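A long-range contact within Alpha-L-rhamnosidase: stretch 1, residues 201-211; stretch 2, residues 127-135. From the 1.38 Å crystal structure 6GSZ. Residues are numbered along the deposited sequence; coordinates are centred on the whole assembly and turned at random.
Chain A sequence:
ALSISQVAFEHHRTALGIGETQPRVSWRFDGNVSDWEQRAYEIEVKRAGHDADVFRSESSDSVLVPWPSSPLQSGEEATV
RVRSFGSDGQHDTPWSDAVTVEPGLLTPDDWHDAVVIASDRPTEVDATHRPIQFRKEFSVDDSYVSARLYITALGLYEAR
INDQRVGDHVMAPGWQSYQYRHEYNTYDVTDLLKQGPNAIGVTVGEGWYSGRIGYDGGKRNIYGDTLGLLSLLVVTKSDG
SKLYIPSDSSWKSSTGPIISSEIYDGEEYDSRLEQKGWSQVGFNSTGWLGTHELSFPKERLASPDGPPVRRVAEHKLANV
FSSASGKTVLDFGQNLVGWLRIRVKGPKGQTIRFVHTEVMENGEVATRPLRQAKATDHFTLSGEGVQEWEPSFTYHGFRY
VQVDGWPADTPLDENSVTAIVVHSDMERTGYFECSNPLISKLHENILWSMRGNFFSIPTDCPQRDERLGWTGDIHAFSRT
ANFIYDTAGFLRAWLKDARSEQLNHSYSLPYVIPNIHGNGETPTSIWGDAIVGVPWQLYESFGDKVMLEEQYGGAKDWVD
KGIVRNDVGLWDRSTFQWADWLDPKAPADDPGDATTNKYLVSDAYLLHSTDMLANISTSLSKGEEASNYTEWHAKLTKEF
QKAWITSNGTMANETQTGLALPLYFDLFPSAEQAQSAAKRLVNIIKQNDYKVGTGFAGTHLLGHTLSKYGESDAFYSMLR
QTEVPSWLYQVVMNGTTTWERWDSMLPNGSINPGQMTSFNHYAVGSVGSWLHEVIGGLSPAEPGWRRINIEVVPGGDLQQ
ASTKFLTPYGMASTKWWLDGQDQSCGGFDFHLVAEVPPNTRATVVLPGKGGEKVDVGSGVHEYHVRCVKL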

# COMPACT_ATOMS: atom_id res chain seq x y z
N GLY A 201 -20.88 -5.90 21.89
CA GLY A 201 -19.64 -5.93 22.64
C GLY A 201 -18.48 -5.52 21.74
O GLY A 201 -18.43 -5.92 20.56
N VAL A 202 -17.56 -4.71 22.24
CA VAL A 202 -16.42 -4.26 21.44
C VAL A 202 -15.16 -4.42 22.29
O VAL A 202 -15.13 -3.98 23.48
CB VAL A 202 -16.55 -2.79 21.00
CG1 VAL A 202 -15.41 -2.45 20.03
CG2 VAL A 202 -17.89 -2.51 20.34
N THR A 203 -14.13 -5.04 21.75
CA THR A 203 -12.85 -5.09 22.38
C THR A 203 -11.95 -4.04 21.75
O THR A 203 -11.89 -3.96 20.50
CB THR A 203 -12.18 -6.45 22.27
OG1 THR A 203 -13.04 -7.47 22.78
CG2 THR A 203 -10.86 -6.48 23.03
N VAL A 204 -11.27 -3.23 22.56
CA VAL A 204 -10.36 -2.20 22.13
C VAL A 204 -8.96 -2.51 22.62
O VAL A 204 -8.78 -2.74 23.79
CB VAL A 204 -10.79 -0.79 22.56
CG1 VAL A 204 -9.77 0.29 22.17
CG2 VAL A 204 -12.16 -0.46 22.00
N GLY A 205 -8.00 -2.48 21.71
CA GLY A 205 -6.57 -2.60 21.96
C GLY A 205 -5.81 -1.33 21.62
O GLY A 205 -6.39 -0.41 21.05
N GLU A 206 -4.52 -1.27 22.01
CA GLU A 206 -3.80 0.01 21.96
C GLU A 206 -3.42 0.40 20.51
O GLU A 206 -3.34 1.59 20.22
CB GLU A 206 -2.58 -0.04 22.88
CG GLU A 206 -1.52 -1.02 22.45
CD GLU A 206 -0.32 -1.14 23.35
OE1 GLU A 206 -0.43 -0.74 24.54
OE2 GLU A 206 0.72 -1.71 22.88
N GLY A 207 -3.07 -0.57 19.68
CA GLY A 207 -2.60 -0.26 18.33
C GLY A 207 -1.48 0.76 18.32
O GLY A 207 -0.52 0.71 19.09
N TRP A 208 -1.53 1.59 17.28
CA TRP A 208 -0.64 2.70 17.08
C TRP A 208 -1.00 3.91 17.95
O TRP A 208 -0.15 4.77 18.21
CB TRP A 208 -0.66 3.11 15.59
CG TRP A 208 -0.22 2.05 14.63
CD1 TRP A 208 1.07 1.79 14.25
CD2 TRP A 208 -1.04 1.12 13.91
NE1 TRP A 208 1.09 0.78 13.31
CE2 TRP A 208 -0.19 0.38 13.06
CE3 TRP A 208 -2.43 0.91 13.82
CZ2 TRP A 208 -0.67 -0.60 12.20
CZ3 TRP A 208 -2.90 -0.04 12.94
CH2 TRP A 208 -2.03 -0.77 12.13
N TYR A 209 -2.30 4.04 18.31
CA TYR A 209 -2.78 5.24 19.02
C TYR A 209 -2.03 5.44 20.35
O TYR A 209 -1.61 6.54 20.70
CB TYR A 209 -4.31 5.13 19.22
CG TYR A 209 -4.98 6.45 19.52
CD1 TYR A 209 -5.06 6.93 20.83
CD2 TYR A 209 -5.47 7.23 18.50
CE1 TYR A 209 -5.62 8.17 21.09
CE2 TYR A 209 -6.06 8.44 18.76
CZ TYR A 209 -6.14 8.92 20.04
OH TYR A 209 -6.68 10.15 20.28
N SER A 210 -1.88 4.35 21.10
CA SER A 210 -1.20 4.38 22.40
C SER A 210 -0.10 3.34 22.57
O SER A 210 0.54 3.35 23.63
CB SER A 210 -2.16 4.36 23.57
OG SER A 210 -2.93 3.17 23.56
N GLY A 211 0.11 2.41 21.63
CA GLY A 211 1.14 1.44 21.75
C GLY A 211 2.55 1.99 21.62
O GLY A 211 2.78 3.13 21.23
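Stretch 2 127-135: ATHRPIQFR

Stretch 2 approaches as a loop, residues 127-131, and then becomes a strand, 132-135. That strand lies antiparallel to strand 201-205 of stretch 1. Their N-to-C directions make an angle of 155°, and the axes come within 4.6 Å.

Two hydrogen-bonded pairs hold the register. Opposite Val202 sits Phe134: Phe134 N gives to Val202 O at 2.8 Å, and Val202 N gives to Phe134 O at 2.9 Å. Opposite Val204 sits Ile132: Val204 N gives to Ile132 O at 2.9 Å, and Ile132 N gives to Val204 O at 3.0 Å. Between and beyond them are the non-hydrogen-bonded pairs Thr203-Gln133 and Gly201-Arg135, each with CA atoms 4.4 Å apart. CA-H...O contacts support the ladder, such as Gly201 CA to Phe134 O at 3.2 Å.

Val202, Val204, Ile132 and Phe134 share one face of the sheet. Both valines have chi1 t, the usual valine rotamer; in Val204 it leaves CG2 against the Phe134 ring. Phe134 has chi1 m and chi2 -91°. This places Phe134 CE2 3.8 Å from Val204 CG2, an apolar contact with the diagonal neighbour. Ile132 is m, m; its CB is on the same face, but the end of its side chain leads away from stretch 1.

Thr203, Gln133 and Arg135 use the other face. Thr203 has chi1 m, with Thr203 CG2 4.0 Å from Pro131 CB and Thr203 OG1 3.9 Å from Gln133 CG. Gln133 is m, t with chi3 151°, which carries OE1 to a water. Its amide oxygen and the threonine hydroxyl do not meet directly; water 2 joins them, 2.8 Å from Gln133 OE1 and 2.8 Å from Thr203 OG1. Arg135 starts on this face with chi1 p, but its end leads away from stretch 1.

Beyond the ladder, Pro131 lies beside Gly205, with Pro131 CG 4.3 Å from Gly205 CA. The side chain of Glu206 then takes over from the backbone pairing. With chi1 p and chi2 t it extends to the loop, where Glu206 OE1 accepts two hydrogen bonds: from Thr128 OG1 at 3.0 Å and from His129 N at 3.0 Å. The second is nearly straight, at 175°. Thr128 has chi1 t, which brings its hydroxyl to the carboxylate. Water 1 adds a backbone link, giving to His129 O at 2.9 Å and accepting from Glu206 N at 2.9 Å.

His129 has chi1 m and chi2 -60°. His129 CD2 is 3.4 Å from Ser210 OG; both ring nitrogens are hydrogen-bonded elsewhere in the structure. Ser210 CB points toward stretch 2, and chi1 p brings OG beside that ring carbon.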

# COMPACT_ATOMS: atom_id res chain seq x y z
N ALA A 127 3.42 1.73 30.68
CA ALA A 127 3.29 0.30 30.37
C ALA A 127 2.25 0.07 29.27
O ALA A 127 1.37 0.91 29.05
CB ALA A 127 2.96 -0.53 31.61
N THR A 128 2.32 -1.11 28.66
CA THR A 128 1.37 -1.48 27.64
C THR A 128 -0.05 -1.54 28.22
O THR A 128 -0.26 -1.80 29.41
CB THR A 128 1.78 -2.79 26.97
OG1 THR A 128 1.00 -3.00 25.81
CG2 THR A 128 1.63 -4.03 27.83
N HIS A 129 -1.04 -1.32 27.38
CA HIS A 129 -2.43 -1.26 27.78
C HIS A 129 -3.12 -2.59 27.51
O HIS A 129 -3.27 -3.04 26.37
CB HIS A 129 -3.17 -0.14 27.07
CG HIS A 129 -2.59 1.20 27.36
ND1 HIS A 129 -2.53 1.70 28.65
CD2 HIS A 129 -1.94 2.09 26.60
CE1 HIS A 129 -1.94 2.87 28.65
NE2 HIS A 129 -1.59 3.15 27.37
N ARG A 130 -3.62 -3.20 28.57
CA ARG A 130 -4.42 -4.40 28.44
C ARG A 130 -5.73 -4.05 27.72
O ARG A 130 -6.36 -3.06 28.05
CB ARG A 130 -4.73 -4.97 29.82
CG ARG A 130 -5.51 -6.27 29.72
CD ARG A 130 -5.43 -7.01 31.03
NE ARG A 130 -6.23 -8.24 30.97
CZ ARG A 130 -6.49 -8.96 32.06
NH1 ARG A 130 -5.93 -8.63 33.21
NH2 ARG A 130 -7.29 -10.02 31.96
N PRO A 131 -6.16 -4.81 26.69
CA PRO A 131 -7.39 -4.47 25.99
C PRO A 131 -8.60 -4.43 26.92
O PRO A 131 -8.65 -5.16 27.96
CB PRO A 131 -7.51 -5.59 24.96
CG PRO A 131 -6.07 -5.89 24.66
CD PRO A 131 -5.43 -5.91 26.02
N ILE A 132 -9.57 -3.59 26.58
CA ILE A 132 -10.78 -3.40 27.33
C ILE A 132 -11.98 -3.86 26.51
O ILE A 132 -12.07 -3.52 25.31
CB ILE A 132 -10.94 -1.93 27.75
CG1 ILE A 132 -9.79 -1.50 28.66
CG2 ILE A 132 -12.33 -1.70 28.30
CD1 ILE A 132 -9.80 -2.12 30.00
N GLN A 133 -12.87 -4.65 27.11
CA GLN A 133 -14.14 -5.02 26.58
C GLN A 133 -15.17 -3.98 27.02
O GLN A 133 -15.25 -3.67 28.20
CB GLN A 133 -14.55 -6.42 27.05
CG GLN A 133 -13.59 -7.53 26.60
CD GLN A 133 -13.88 -8.88 27.21
OE1 GLN A 133 -13.62 -9.90 26.61
NE2 GLN A 133 -14.35 -8.92 28.46
N PHE A 134 -15.99 -3.52 26.09
CA PHE A 134 -17.07 -2.60 26.32
C PHE A 134 -18.36 -3.26 25.88
O PHE A 134 -18.39 -3.91 24.85
CB PHE A 134 -16.90 -1.35 25.46
CG PHE A 134 -15.71 -0.49 25.80
CD1 PHE A 134 -15.82 0.55 26.71
CD2 PHE A 134 -14.48 -0.67 25.17
CE1 PHE A 134 -14.73 1.35 27.04
CE2 PHE A 134 -13.38 0.13 25.50
CZ PHE A 134 -13.51 1.16 26.41
N ARG A 135 -19.44 -3.12 26.68
CA ARG A 135 -20.67 -3.74 26.27
C ARG A 135 -21.89 -2.86 26.60
O ARG A 135 -21.89 -2.05 27.52
CB ARG A 135 -20.85 -5.13 26.90
CG ARG A 135 -21.28 -5.14 28.35
CD ARG A 135 -21.33 -6.55 28.94
NE ARG A 135 -22.16 -7.48 28.20
CZ ARG A 135 -23.48 -7.60 28.29
NH1 ARG A 135 -24.16 -6.90 29.20
NH2 ARG A 135 -24.09 -8.46 27.47
O HOH W 1 -3.62 -3.60 23.55
O HOH W 2 -11.97 -9.58 24.35